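Local coordinates for protein mRNA nuclease HepT (Shewanella oneidensis MR-1, PDB 6M6U) that cleaves mRNA, probably endonucleolytically, as the bacteriostatic toxin of a type VII toxin-antitoxin system, and is neutralised by its cognate antitoxin MntA, at residues Val39-Asn42 with Leu43-Cys46; Ile111-His114 with Val115-His119. All coordinates share one frame; numbering follows the deposited sequence.

Contact 1 of 2, residues Val39-Asn42 with Leu43-Cys46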
ATOM      1  N   VAL B  39      36.034  23.278 -35.792  1.00 56.23           N
ATOM      2  CA  VAL B  39      36.366  21.976 -36.367  1.00 54.71           C
ATOM      3  C   VAL B  39      35.887  20.858 -35.451  1.00 51.04           C
ATOM      4  O   VAL B  39      35.285  19.875 -35.901  1.00 49.50           O
ATOM      5  CB  VAL B  39      37.879  21.876 -36.635  1.00 55.63           C
ATOM      6  CG1 VAL B  39      38.268  20.439 -36.966  1.00 49.97           C
ATOM      7  CG2 VAL B  39      38.288  22.823 -37.764  1.00 59.88           C
ATOM      8  N   ILE B  40      36.133  21.002 -34.150  1.00 49.92           N
ATOM      9  CA  ILE B  40      35.765  19.960 -33.198  1.00 52.15           C
ATOM     10  C   ILE B  40      34.252  19.769 -33.167  1.00 57.18           C
ATOM     11  O   ILE B  40      33.759  18.635 -33.118  1.00 57.49           O
ATOM     12  CB  ILE B  40      36.337  20.293 -31.807  1.00 48.83           C
ATOM     13  CG1 ILE B  40      37.861  20.109 -31.809  1.00 49.63           C
ATOM     14  CG2 ILE B  40      35.673  19.453 -30.728  1.00 46.97           C
ATOM     15  CD1 ILE B  40      38.546  20.616 -30.556  1.00 50.96           C
ATOM     16  N   LEU B  41      33.493  20.865 -33.227  1.00 54.21           N
ATOM     17  CA  LEU B  41      32.039  20.752 -33.171  1.00 53.23           C
ATOM     18  C   LEU B  41      31.494  20.071 -34.420  1.00 54.41           C
ATOM     19  O   LEU B  41      30.603  19.215 -34.337  1.00 58.21           O
ATOM     20  CB  LEU B  41      31.403  22.127 -32.987  1.00 55.07           C
ATOM     21  CG  LEU B  41      29.877  22.050 -32.820  1.00 58.97           C
ATOM     22  CD1 LEU B  41      29.506  21.776 -31.366  1.00 60.67           C
ATOM     23  CD2 LEU B  41      29.202  23.314 -33.309  1.00 56.26           C
ATOM     24  N   ASN B  42      32.020  20.431 -35.590  1.00 51.52           N
ATOM     25  CA  ASN B  42      31.550  19.794 -36.811  1.00 51.50           C
ATOM     26  C   ASN B  42      32.039  18.353 -36.934  1.00 50.79           C
ATOM     27  O   ASN B  42      31.385  17.548 -37.604  1.00 51.90           O
ATOM     28  CB  ASN B  42      31.962  20.624 -38.025  1.00 48.50           C
ATOM     29  CG  ASN B  42      31.071  21.840 -38.226  1.00 52.12           C
ATOM     30  OD1 ASN B  42      29.894  21.712 -38.580  1.00 51.66           O
ATOM     31  ND2 ASN B  42      31.626  23.029 -38.001  1.00 52.61           N
ATOM     32  N   LEU B  43      33.161  18.002 -36.299  1.00 48.86           N
ATOM     33  CA  LEU B  43      33.511  16.589 -36.179  1.00 51.08           C
ATOM     34  C   LEU B  43      32.474  15.847 -35.344  1.00 55.06           C
ATOM     35  O   LEU B  43      32.024  14.755 -35.716  1.00 53.77           O
ATOM     36  CB  LEU B  43      34.901  16.434 -35.565  1.00 53.24           C
ATOM     37  CG  LEU B  43      36.067  16.486 -36.550  1.00 67.56           C
ATOM     38  CD1 LEU B  43      37.403  16.421 -35.816  1.00 72.44           C
ATOM     39  CD2 LEU B  43      35.946  15.362 -37.575  1.00 69.10           C
ATOM     40  N   GLN B  44      32.085  16.433 -34.207  1.00 51.57           N
ATOM     41  CA  GLN B  44      31.061  15.828 -33.362  1.00 50.03           C
ATOM     42  C   GLN B  44      29.764  15.620 -34.134  1.00 49.17           C
ATOM     43  O   GLN B  44      29.155  14.546 -34.071  1.00 46.44           O
ATOM     44  CB  GLN B  44      30.822  16.703 -32.136  1.00 46.12           C
ATOM     45  CG  GLN B  44      29.612  16.300 -31.318  1.00 46.14           C
ATOM     46  CD  GLN B  44      29.476  17.121 -30.061  1.00 50.83           C
ATOM     47  OE1 GLN B  44      30.092  16.816 -29.042  1.00 47.14           O
ATOM     48  NE2 GLN B  44      28.677  18.184 -30.128  1.00 56.76           N
ATOM     49  N   ARG B  45      29.329  16.643 -34.873  1.00 51.43           N
ATOM     50  CA  ARG B  45      28.104  16.531 -35.659  1.00 53.06           C
ATOM     51  C   ARG B  45      28.226  15.437 -36.713  1.00 56.62           C
ATOM     52  O   ARG B  45      27.271  14.687 -36.953  1.00 61.01           O
ATOM     53  CB  ARG B  45      27.777  17.880 -36.303  1.00 56.62           C
ATOM     54  CG  ARG B  45      27.387  18.947 -35.293  1.00 60.51           C
ATOM     55  CD  ARG B  45      27.331  20.324 -35.902  1.00 69.73           C
ATOM     56  NE  ARG B  45      26.626  21.254 -35.010  1.00 78.71           N
ATOM     57  CZ  ARG B  45      26.573  22.583 -35.163  1.00 78.45           C
ATOM     58  NH1 ARG B  45      27.193  23.150 -36.185  1.00 75.80           N
ATOM     59  NH2 ARG B  45      25.885  23.312 -34.296  1.00 76.95           N
ATOM     60  N   CYS B  46      29.394  15.332 -37.355  1.00 56.91           N
ATOM     61  CA  CYS B  46      29.637  14.220 -38.270  1.00 55.28           C
ATOM     62  C   CYS B  46      29.521  12.882 -37.554  1.00 50.47           C
ATOM     63  O   CYS B  46      28.910  11.943 -38.075  1.00 49.32           O
ATOM     64  CB  CYS B  46      31.017  14.349 -38.916  1.00 56.26           C
ATOM     65  SG  CYS B  46      31.145  15.593 -40.212  1.00 59.08           S
TER

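Contact 2 of 2, residues Ile111-His114 with Val115-His119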
ATOM      1  N   ILE B 111      46.587  15.071 -33.824  1.00 85.12           N
ATOM      2  CA  ILE B 111      45.744  13.983 -34.317  1.00 83.70           C
ATOM      3  C   ILE B 111      44.481  14.543 -34.959  1.00 83.25           C
ATOM      4  O   ILE B 111      43.980  14.004 -35.952  1.00 87.27           O
ATOM      5  CB  ILE B 111      45.413  12.985 -33.192  1.00 83.18           C
ATOM      6  CG1 ILE B 111      46.636  12.750 -32.293  1.00 86.18           C
ATOM      7  CG2 ILE B 111      44.933  11.670 -33.793  1.00 82.78           C
ATOM      8  CD1 ILE B 111      46.395  11.731 -31.184  1.00 85.37           C
ATOM      9  N   VAL B 112      43.955  15.644 -34.413  1.00 75.92           N
ATOM     10  CA  VAL B 112      42.840  16.329 -35.063  1.00 69.98           C
ATOM     11  C   VAL B 112      43.247  16.802 -36.451  1.00 68.38           C
ATOM     12  O   VAL B 112      42.500  16.634 -37.423  1.00 67.76           O
ATOM     13  CB  VAL B 112      42.341  17.498 -34.192  1.00 65.18           C
ATOM     14  CG1 VAL B 112      41.267  18.290 -34.930  1.00 58.86           C
ATOM     15  CG2 VAL B 112      41.802  16.985 -32.860  1.00 68.53           C
ATOM     16  N   VAL B 113      44.442  17.390 -36.571  1.00 67.46           N
ATOM     17  CA  VAL B 113      44.927  17.825 -37.878  1.00 66.35           C
ATOM     18  C   VAL B 113      45.128  16.626 -38.798  1.00 67.24           C
ATOM     19  O   VAL B 113      44.748  16.658 -39.976  1.00 66.70           O
ATOM     20  CB  VAL B 113      46.216  18.655 -37.726  1.00 65.42           C
ATOM     21  CG1 VAL B 113      47.050  18.599 -39.000  1.00 60.73           C
ATOM     22  CG2 VAL B 113      45.876  20.097 -37.380  1.00 65.32           C
ATOM     23  N   HIS B 114      45.717  15.546 -38.276  1.00 75.47           N
ATOM     24  CA  HIS B 114      45.888  14.343 -39.085  1.00 82.89           C
ATOM     25  C   HIS B 114      44.541  13.787 -39.532  1.00 82.28           C
ATOM     26  O   HIS B 114      44.417  13.266 -40.647  1.00 88.18           O
ATOM     27  CB  HIS B 114      46.677  13.289 -38.305  1.00 94.33           C
ATOM     28  CG  HIS B 114      47.173  12.155 -39.152  1.00106.23           C
ATOM     29  ND1 HIS B 114      46.737  10.857 -38.990  1.00110.17           N
ATOM     30  CD2 HIS B 114      48.071  12.125 -40.166  1.00109.76           C
ATOM     31  CE1 HIS B 114      47.342  10.077 -39.869  1.00111.10           C
ATOM     32  NE2 HIS B 114      48.157  10.822 -40.595  1.00111.13           N
ATOM     33  N   VAL B 115      43.517  13.901 -38.682  1.00 73.23           N
ATOM     34  CA  VAL B 115      42.178  13.470 -39.074  1.00 64.34           C
ATOM     35  C   VAL B 115      41.605  14.404 -40.133  1.00 60.43           C
ATOM     36  O   VAL B 115      41.036  13.952 -41.133  1.00 62.46           O
ATOM     37  CB  VAL B 115      41.263  13.374 -37.837  1.00 65.74           C
ATOM     38  CG1 VAL B 115      39.806  13.245 -38.256  1.00 64.01           C
ATOM     39  CG2 VAL B 115      41.669  12.190 -36.971  1.00 63.16           C
ATOM     40  N   VAL B 116      41.753  15.719 -39.939  1.00 56.47           N
ATOM     41  CA  VAL B 116      41.246  16.682 -40.916  1.00 62.48           C
ATOM     42  C   VAL B 116      41.878  16.458 -42.285  1.00 71.80           C
ATOM     43  O   VAL B 116      41.217  16.616 -43.319  1.00 71.98           O
ATOM     44  CB  VAL B 116      41.485  18.123 -40.416  1.00 62.78           C
ATOM     45  CG1 VAL B 116      41.183  19.139 -41.514  1.00 62.05           C
ATOM     46  CG2 VAL B 116      40.638  18.403 -39.186  1.00 58.63           C
ATOM     47  N   GLN B 117      43.152  16.070 -42.317  1.00 78.01           N
ATOM     48  CA  GLN B 117      43.861  15.885 -43.576  1.00 84.27           C
ATOM     49  C   GLN B 117      43.623  14.521 -44.210  1.00 84.30           C
ATOM     50  O   GLN B 117      43.565  14.425 -45.441  1.00 84.39           O
ATOM     51  CB  GLN B 117      45.366  16.079 -43.368  1.00 87.74           C
ATOM     52  CG  GLN B 117      45.768  17.464 -42.892  1.00 91.73           C
ATOM     53  CD  GLN B 117      47.266  17.591 -42.677  1.00 96.89           C
ATOM     54  OE1 GLN B 117      47.871  16.806 -41.943  1.00 97.91           O
ATOM     55  NE2 GLN B 117      47.873  18.583 -43.318  1.00 98.44           N
ATOM     56  N   HIS B 118      43.478  13.463 -43.410  1.00 88.22           N
ATOM     57  CA  HIS B 118      43.552  12.108 -43.940  1.00 94.41           C
ATOM     58  C   HIS B 118      42.385  11.196 -43.595  1.00 94.66           C
ATOM     59  O   HIS B 118      42.304  10.104 -44.169  1.00 94.30           O
ATOM     60  CB  HIS B 118      44.847  11.425 -43.468  1.00 99.06           C
ATOM     61  CG  HIS B 118      46.092  12.098 -43.950  1.00102.91           C
ATOM     62  ND1 HIS B 118      47.121  12.456 -43.105  1.00104.78           N
ATOM     63  CD2 HIS B 118      46.476  12.478 -45.192  1.00103.41           C
ATOM     64  CE1 HIS B 118      48.083  13.031 -43.805  1.00105.35           C
ATOM     65  NE2 HIS B 118      47.717  13.056 -45.074  1.00105.39           N
ATOM     66  N   HIS B 119      41.485  11.584 -42.691  1.00 95.60           N
ATOM     67  CA  HIS B 119      40.457  10.662 -42.235  1.00 90.92           C
ATOM     68  C   HIS B 119      39.032  11.147 -42.451  1.00 85.50           C
ATOM     69  O   HIS B 119      38.095  10.398 -42.155  1.00 87.09           O
ATOM     70  CB  HIS B 119      40.676  10.319 -40.757  1.00 93.04           C
ATOM     71  CG  HIS B 119      41.841   9.408 -40.529  1.00 98.49           C
ATOM     72  ND1 HIS B 119      41.695   8.096 -40.133  1.00100.74           N
ATOM     73  CD2 HIS B 119      43.173   9.614 -40.668  1.00100.42           C
ATOM     74  CE1 HIS B 119      42.887   7.535 -40.025  1.00101.71           C
ATOM     75  NE2 HIS B 119      43.800   8.435 -40.345  1.00101.60           N
TER

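Contact 1 of 2, residues Val39-Asn42 with Leu43-Cys46
L41 and R45 carry the side-chain contact here, one turn apart on helix 33-60. The packing is methyl on guanidinium. L41 CG stands anti to the backbone N (chi1 -176°), which turns the isobutyl group along the helix toward R45. Its CD2 then sits over the centre of one guanidinium face, 3.3 Å from R45 CZ. The R45 chain is extended from CG to NE and passes close to the L41 carbonyl on its way out. The other L41 methyl, CD1, leans toward the amide of Q44, 3.9 Å from Q44 NE2. On another side of the helix V39 CG1 and L43 CD1 make a looser apolar contact at 4.3 Å.

The polar ends of N42 and Q44 find their main partners outside these two segments. N42 OD1 comes near the edge of the guanidinium, 3.9 Å from R45 NH1, without a bond. The amide plane is turned 73° from the guanidinium. N42 ND2 bonds back to the carbonyl of S38. Q44 reaches across to Q44 of the second subunit, where the two amides are hydrogen-bonded. R45 NH1 has a long, weak ion pair with D37 of that subunit.

Backbone bonds are the regular i to i+4 set. L43 N to V39 O is 2.9 Å, and R45 N to L41 O is also 2.9 Å. C46 N to N42 O is 3.0 Å.

Q44 also touches R97, probably an active-site residue. R45 packs on Y104 of the second subunit, the tyrosine that MntA tri-AMPylates, unmodified here. The chemistry implies a buried interface beside the probable catalytic site. One leucine methyl covers one face of an arginine, the Q44 amides pair across the subunit boundary, and D37 of the second subunit adds only weak polar contacts.

Contact 2 of 2, residues Ile111-His114 with Val115-His119
H114 reaches along the last turn of helix 109-118 to H118 and H119. Its CB lies against the backbone, 3.2 Å from V115 N. CG is placed anti to the backbone N (chi1 -167°), which carries the imidazole toward the C-terminal end of the helix. From there the ring has two neighbours. CD2 meets H118 ND1 at 3.1 Å. The next atom, NE2, is 3.2 Å from the same H118 ND1. On the H119 side CE1 comes within 3.9 Å of H119 NE2, and ND1 is hardly farther from that nitrogen.

The three imidazoles form an aromatic cluster in which the H114 ring meets each of the others obliquely. The H114 and H118 planes are turned 68° apart, and H114 CD2 comes to the edge of the H118 ring, near its plane. H118 CB lies over one face of the H114 ring. The H119 ring is oblique to H114, with the planes at 52°.

The cluster sits where the helix ends in this all-helical HepT-like fold. H119 is the first residue to leave helical backbone angles, and helix 120-131 begins right after it. H118 N still bonds to H114 O at 2.9 Å, though the bond is bent. H119 ND1 is held by D122 on the following helix.

Farther round the helix V113 and Q117 run side by side, and V113 CG1 touches Q117 OE1 at 3.5 Å. V112 CG1 and V116 CG2 meet more loosely at 4.3 Å. V116 packs on I19 and Y23 of helix 3-23. V115 faces M93 and L96 of helix 84-102, whereas the ring of H114 lies on the exposed side of the helix.

Contact 1 comes first along the chain, within helix 33-60. Contact 2 follows, at the C-terminal end of helix 109-118. They lie in series: neither nests in the other and they do not cross. Each spans successive turns of one helix, so neither closes a long loop. Their centres are about 12 Å apart, and they touch in space. V39 CG1 packs against V116 CG2 at 3.8 Å and against V112 CG1 at 4.2 Å. This apolar patch ties helix 33-60 to helix 109-118. F29, in a loop, touches V39, V112 and V113. Contact 1 also meets the second subunit, while contact 2 touches no other chain of the assembly.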